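Local coordinates for protein mannitol dehydrogenase (Helicobacter pylori, PDB 3TWO) that probably catalyses the NADP(H)-dependent interconversion of cinnamyl alcohols and aldehydes, as a zinc-containing member of the medium-chain dehydrogenase family, at residues V3-F8 with H20-H25; G130-N135 with Y339-K344. One frame throughout, in Å; residues are numbered along the deposited sequence.

Contact 1 (V3-F8 with H20-H25); sequences VQSKGF and HDFSRH
Val3, Ser5 and Gly7 pair with Arg24, Phe22 and His20 as the hydrogen-bonded positions of an antiparallel hairpin, two N-H...O=C bonds to each pair. The shortest, His20 N to Gly7 O, is 2.7 Å. The longest, Phe22 N to Ser5 O, is 3.1 Å. The short strand segments run at 143° to one another and so are twisted. Phe22, Ser5 and Arg24 share one face of this sheet. The first torsion of Phe22 (chi1 66°) sets CG between its own N and carbonyl carbon, and the ring leans in toward strand 3-8. Ser5 CB sits over that ring's face, 3.6 Å from the centroid and 17° off the normal. Lys6 C and Gly7 N lie by the ring edge, where Gly7 brings no side chain.

Arg24 can be followed outward. Its CB passes Val3 O at the margin of contact; CG then meets Ser5 OG at 3.5 Å, and CD and NE continue past the same oxygen along an extended chain. At the tip, Phe22 CE1, from the same strand, stands 3.7 Å above the centre of the guanidinium. NH1 is hydrogen-bonded to Met129 O and NH2 to Ser133 OG, while Ser5 OG bonds Asn135 OD1.

On the other face, exposed Gln4 folds back, its OE1 3.7 Å from Ser23 CB. Lys6 NZ and Asp21 OD1 stay 6.2 Å apart, leaving at most a diffuse attraction. The hairpin is thus held together by six backbone hydrogen bonds, while Ser5 and Arg24 turn their polar ends to Asn135, Met129 and Ser133.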
loop_
_atom_site.group_PDB
_atom_site.type_symbol
_atom_site.label_atom_id
_atom_site.label_comp_id
_atom_site.label_asym_id
_atom_site.label_seq_id
_atom_site.Cartn_x
_atom_site.Cartn_y
_atom_site.Cartn_z
ATOM N N VAL B 3 38.122 -0.033 23.090
ATOM C CA VAL B 3 37.407 -0.126 24.361
ATOM C C VAL B 3 37.118 -1.607 24.616
ATOM O O VAL B 3 36.610 -2.297 23.719
ATOM C CB VAL B 3 36.062 0.707 24.270
ATOM C CG1 VAL B 3 35.131 0.439 25.452
ATOM C CG2 VAL B 3 36.357 2.216 24.119
ATOM N N GLN B 4 37.458 -2.108 25.803
ATOM C CA GLN B 4 37.154 -3.494 26.172
ATOM C C GLN B 4 35.692 -3.615 26.610
ATOM O O GLN B 4 35.140 -2.718 27.261
ATOM C CB GLN B 4 38.089 -4.009 27.265
ATOM C CG GLN B 4 39.564 -4.033 26.819
ATOM C CD GLN B 4 39.739 -4.781 25.500
ATOM O OE1 GLN B 4 40.362 -4.281 24.573
ATOM N NE2 GLN B 4 39.168 -5.966 25.404
ATOM N N SER B 5 35.038 -4.692 26.219
ATOM C CA SER B 5 33.636 -4.810 26.539
ATOM C C SER B 5 33.251 -6.199 26.923
ATOM O O SER B 5 33.993 -7.136 26.678
ATOM C CB SER B 5 32.757 -4.392 25.351
ATOM O OG SER B 5 33.123 -3.141 24.840
ATOM N N LYS B 6 32.036 -6.332 27.479
ATOM C CA LYS B 6 31.441 -7.643 27.640
ATOM C C LYS B 6 29.943 -7.647 27.453
ATOM O O LYS B 6 29.283 -6.635 27.597
ATOM C CB LYS B 6 31.859 -8.300 28.955
ATOM C CG LYS B 6 31.903 -7.361 30.130
ATOM C CD LYS B 6 32.503 -8.084 31.317
ATOM C CE LYS B 6 32.616 -7.193 32.524
ATOM N NZ LYS B 6 32.280 -8.041 33.706
ATOM N N GLY B 7 29.416 -8.815 27.150
ATOM C CA GLY B 7 28.007 -8.935 26.850
ATOM C C GLY B 7 27.550 -10.360 26.694
ATOM O O GLY B 7 28.222 -11.296 27.094
ATOM N N PHE B 8 26.368 -10.487 26.113
ATOM C CA PHE B 8 25.704 -11.750 25.948
ATOM C C PHE B 8 25.531 -11.981 24.464
ATOM O O PHE B 8 24.755 -11.249 23.817
ATOM C CB PHE B 8 24.358 -11.731 26.712
ATOM C CG PHE B 8 24.556 -11.624 28.194
ATOM C CD1 PHE B 8 24.551 -10.367 28.814
ATOM C CD2 PHE B 8 24.903 -12.746 28.936
ATOM C CE1 PHE B 8 24.811 -10.232 30.200
ATOM C CE2 PHE B 8 25.189 -12.634 30.325
ATOM C CZ PHE B 8 25.122 -11.364 30.950
ATOM N N HIS B 20 30.283 -13.078 26.722
ATOM C CA HIS B 20 31.262 -12.993 25.657
ATOM C C HIS B 20 32.068 -11.732 25.918
ATOM O O HIS B 20 31.485 -10.636 26.109
ATOM C CB HIS B 20 30.507 -12.920 24.320
ATOM C CG HIS B 20 31.379 -12.775 23.110
ATOM N ND1 HIS B 20 32.382 -13.673 22.794
ATOM C CD2 HIS B 20 31.366 -11.859 22.104
ATOM C CE1 HIS B 20 32.975 -13.298 21.669
ATOM N NE2 HIS B 20 32.368 -12.204 21.224
ATOM N N ASP B 21 33.393 -11.896 25.962
ATOM C CA ASP B 21 34.327 -10.789 25.982
ATOM C C ASP B 21 34.622 -10.351 24.582
ATOM O O ASP B 21 34.832 -11.183 23.705
ATOM C CB ASP B 21 35.673 -11.229 26.602
ATOM C CG ASP B 21 35.525 -11.662 28.056
ATOM O OD1 ASP B 21 34.744 -11.024 28.817
ATOM O OD2 ASP B 21 36.192 -12.651 28.430
ATOM N N PHE B 22 34.679 -9.032 24.379
ATOM C CA PHE B 22 35.003 -8.461 23.070
ATOM C C PHE B 22 35.543 -7.065 23.235
ATOM O O PHE B 22 35.793 -6.626 24.350
ATOM C CB PHE B 22 33.791 -8.465 22.100
ATOM C CG PHE B 22 32.657 -7.577 22.511
ATOM C CD1 PHE B 22 32.389 -6.405 21.808
ATOM C CD2 PHE B 22 31.845 -7.906 23.610
ATOM C CE1 PHE B 22 31.266 -5.574 22.157
ATOM C CE2 PHE B 22 30.756 -7.094 23.984
ATOM C CZ PHE B 22 30.428 -5.938 23.238
ATOM N N SER B 23 35.760 -6.388 22.114
ATOM C CA SER B 23 36.227 -5.025 22.145
ATOM C C SER B 23 35.497 -4.207 21.067
ATOM O O SER B 23 34.994 -4.747 20.054
ATOM C CB SER B 23 37.770 -4.970 21.985
ATOM O OG SER B 23 38.103 -5.218 20.628
ATOM N N ARG B 24 35.415 -2.909 21.297
ATOM C CA ARG B 24 34.807 -1.997 20.309
ATOM C C ARG B 24 35.857 -0.999 19.830
ATOM O O ARG B 24 36.899 -0.843 20.469
ATOM C CB ARG B 24 33.675 -1.226 20.968
ATOM C CG ARG B 24 32.545 -2.083 21.505
ATOM C CD ARG B 24 31.530 -1.220 22.256
ATOM N NE ARG B 24 30.313 -1.941 22.670
ATOM C CZ ARG B 24 29.304 -2.355 21.878
ATOM N NH1 ARG B 24 29.357 -2.212 20.542
ATOM N NH2 ARG B 24 28.217 -2.920 22.437
ATOM N N HIS B 25 35.570 -0.299 18.726
ATOM C CA HIS B 25 36.450 0.787 18.268
ATOM C C HIS B 25 36.748 1.865 19.354
ATOM O O HIS B 25 35.915 2.163 20.226
ATOM C CB HIS B 25 35.916 1.445 16.973
ATOM C CG HIS B 25 34.688 2.290 17.157
ATOM N ND1 HIS B 25 33.427 1.877 16.740
ATOM C CD2 HIS B 25 34.535 3.562 17.613
ATOM C CE1 HIS B 25 32.554 2.853 16.957
ATOM N NE2 HIS B 25 33.200 3.884 17.475
#

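Contact 2 (G130-N135 with Y339-K344); sequences GGYSNN and YVIDMK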
loop_
_atom_site.group_PDB
_atom_site.type_symbol
_atom_site.label_atom_id
_atom_site.label_comp_id
_atom_site.label_asym_id
_atom_site.label_seq_id
_atom_site.Cartn_x
_atom_site.Cartn_y
_atom_site.Cartn_z
ATOM N N GLY B 130 25.625 -5.097 19.741
ATOM C CA GLY B 130 24.492 -4.361 20.283
ATOM C C GLY B 130 24.508 -4.054 21.769
ATOM O O GLY B 130 25.590 -3.989 22.427
ATOM N N GLY B 131 23.291 -3.929 22.298
ATOM C CA GLY B 131 23.061 -3.399 23.607
ATOM C C GLY B 131 23.032 -4.399 24.737
ATOM O O GLY B 131 23.011 -3.966 25.899
ATOM N N TYR B 132 23.067 -5.728 24.453
ATOM C CA TYR B 132 23.183 -6.715 25.576
ATOM C C TYR B 132 24.619 -6.758 26.108
ATOM O O TYR B 132 25.256 -7.792 26.076
ATOM C CB TYR B 132 22.787 -8.176 25.200
ATOM C CG TYR B 132 21.417 -8.435 24.628
ATOM C CD1 TYR B 132 20.390 -7.452 24.647
ATOM C CD2 TYR B 132 21.131 -9.669 24.084
ATOM C CE1 TYR B 132 19.102 -7.723 24.083
ATOM C CE2 TYR B 132 19.798 -9.966 23.555
ATOM C CZ TYR B 132 18.824 -8.988 23.541
ATOM O OH TYR B 132 17.585 -9.268 22.953
ATOM N N SER B 133 25.148 -5.627 26.542
ATOM C CA SER B 133 26.576 -5.524 26.850
ATOM C C SER B 133 26.754 -4.371 27.831
ATOM O O SER B 133 25.793 -3.613 28.078
ATOM C CB SER B 133 27.365 -5.252 25.563
ATOM O OG SER B 133 27.073 -3.974 25.005
ATOM N N ASN B 134 27.979 -4.183 28.340
ATOM C CA ASN B 134 28.181 -3.228 29.421
ATOM C C ASN B 134 28.474 -1.819 28.933
ATOM O O ASN B 134 28.428 -0.877 29.717
ATOM C CB ASN B 134 29.268 -3.710 30.423
ATOM C CG ASN B 134 30.664 -3.850 29.789
ATOM O OD1 ASN B 134 31.696 -3.849 30.494
ATOM N ND2 ASN B 134 30.713 -3.998 28.496
ATOM N N ASN B 135 28.805 -1.672 27.646
ATOM C CA ASN B 135 29.095 -0.346 27.135
ATOM C C ASN B 135 28.924 -0.336 25.630
ATOM O O ASN B 135 28.764 -1.406 25.030
ATOM C CB ASN B 135 30.534 0.109 27.556
ATOM C CG ASN B 135 31.629 -0.750 26.950
ATOM O OD1 ASN B 135 31.545 -1.173 25.791
ATOM N ND2 ASN B 135 32.709 -0.981 27.720
ATOM N N TYR B 339 10.460 -6.981 28.056
ATOM C CA TYR B 339 11.534 -7.371 29.019
ATOM C C TYR B 339 12.675 -6.361 28.941
ATOM O O TYR B 339 13.021 -5.857 27.829
ATOM C CB TYR B 339 12.112 -8.766 28.727
ATOM C CG TYR B 339 11.137 -9.906 28.999
ATOM C CD1 TYR B 339 10.458 -10.543 27.936
ATOM C CD2 TYR B 339 10.863 -10.322 30.305
ATOM C CE1 TYR B 339 9.565 -11.595 28.189
ATOM C CE2 TYR B 339 9.966 -11.354 30.572
ATOM C CZ TYR B 339 9.337 -11.983 29.521
ATOM O OH TYR B 339 8.452 -12.981 29.790
ATOM N N VAL B 340 13.238 -6.028 30.110
ATOM C CA VAL B 340 14.374 -5.130 30.127
ATOM C C VAL B 340 15.490 -5.714 30.999
ATOM O O VAL B 340 15.233 -6.149 32.146
ATOM C CB VAL B 340 14.013 -3.753 30.617
ATOM C CG1 VAL B 340 15.300 -2.968 30.809
ATOM C CG2 VAL B 340 13.058 -3.035 29.632
ATOM N N ILE B 341 16.712 -5.739 30.454
ATOM C CA ILE B 341 17.847 -6.325 31.185
ATOM C C ILE B 341 18.501 -5.283 32.066
ATOM O O ILE B 341 18.840 -4.195 31.622
ATOM C CB ILE B 341 18.922 -6.932 30.265
ATOM C CG1 ILE B 341 18.319 -7.998 29.311
ATOM C CG2 ILE B 341 20.068 -7.525 31.126
ATOM C CD1 ILE B 341 19.207 -8.321 28.134
ATOM N N ASP B 342 18.670 -5.624 33.327
ATOM C CA ASP B 342 19.345 -4.715 34.222
ATOM C C ASP B 342 20.841 -5.049 34.111
ATOM O O ASP B 342 21.333 -6.050 34.660
ATOM C CB ASP B 342 18.716 -4.836 35.627
ATOM C CG ASP B 342 19.520 -4.146 36.698
ATOM O OD1 ASP B 342 20.681 -3.777 36.473
ATOM O OD2 ASP B 342 18.969 -4.027 37.788
ATOM N N MET B 343 21.527 -4.245 33.298
ATOM C CA MET B 343 22.867 -4.562 32.889
ATOM C C MET B 343 23.906 -4.463 34.011
ATOM O O MET B 343 24.795 -5.330 34.112
ATOM C CB MET B 343 23.308 -3.746 31.670
ATOM C CG MET B 343 24.452 -4.390 30.940
ATOM S SD MET B 343 23.920 -5.926 30.116
ATOM C CE MET B 343 22.312 -5.485 29.561
ATOM N N LYS B 344 23.782 -3.440 34.848
ATOM C CA LYS B 344 24.632 -3.384 36.028
ATOM C C LYS B 344 24.576 -4.657 36.857
ATOM O O LYS B 344 25.621 -5.168 37.273
ATOM C CB LYS B 344 24.236 -2.224 36.941
ATOM C CG LYS B 344 24.785 -0.881 36.563
ATOM C CD LYS B 344 26.315 -0.832 36.665
ATOM C CE LYS B 344 26.935 -0.683 35.261
ATOM N NZ LYS B 344 28.125 0.169 35.404
#
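Met343 lies against the backbone of Ser133, and Ile341 against the ring of Tyr132; these two pairings carry a small, largely buried contact of 194 Å². The tight part is at Met343. Its CG is anti to the backbone N (chi1 -159°), which directs the chain at the loop and brings CG to 3.3 Å from Ser133 O. SD then passes the same oxygen at 3.6 Å, and CE, after two bends, stops 4.0 Å from Gly131 O. The thioether therefore runs past the carbonyl oxygens of Ser133 and Gly131 in van der Waals contact.

The loop here is shaped by an inverse gamma turn centred on Tyr132, closed by a weak Ser133 N to Gly131 O bond of 2.8 Å. Beyond it, Ile341 CD1 makes a CH-pi contact over one face of the Tyr132 ring, displaced toward the rim: it is 3.8 Å from CD1 of the tyrosine, and its line to the centroid is 25° off the normal. The two side chains cross at about a right angle. The phenol oxygen is hydrogen-bonded to Tyr327 OH, and Ile323 of helix 323-331 touches both Tyr132 and Ile341.

Packing slackens toward Asn134 and Lys344. Asn134 comes nearest with its CA, 4.2 Å from Met343 CG, and its side chain turns off the contact. Lys344 is exposed to solvent, and its side chain comes no nearer than 5.7 Å to the loop.

Asp342 is the N-cap of the short helix that follows, its OD1 bonded to Lys345 N. The arrangement fits the medium-chain dehydrogenase fold, in which the chain returns after the Rossmann-type domain to complete the GroES-like domain, here through strand 338-342 beside strand 31-40.

In the fold
Contact 1 and contact 2 have centres 12 Å apart, and the 130-135 loop of contact 2 also touches the hairpin of contact 1, so that it meets both the hairpin and the returning C-terminal chain. The join is polar: Lys6 O lies 2.9 Å from Asn134 N, a probable hydrogen bond. The centre of contact 1 is about 23 Å from the centre of the chain, and that of contact 2 about 15 Å. The Tyr132 side chain is about 9 Å from a bound zinc ion and about 10 Å from NADPH. Gly131 and Gly63 are joined by a backbone hydrogen bond, Gly63 preceding the zinc ligand His64.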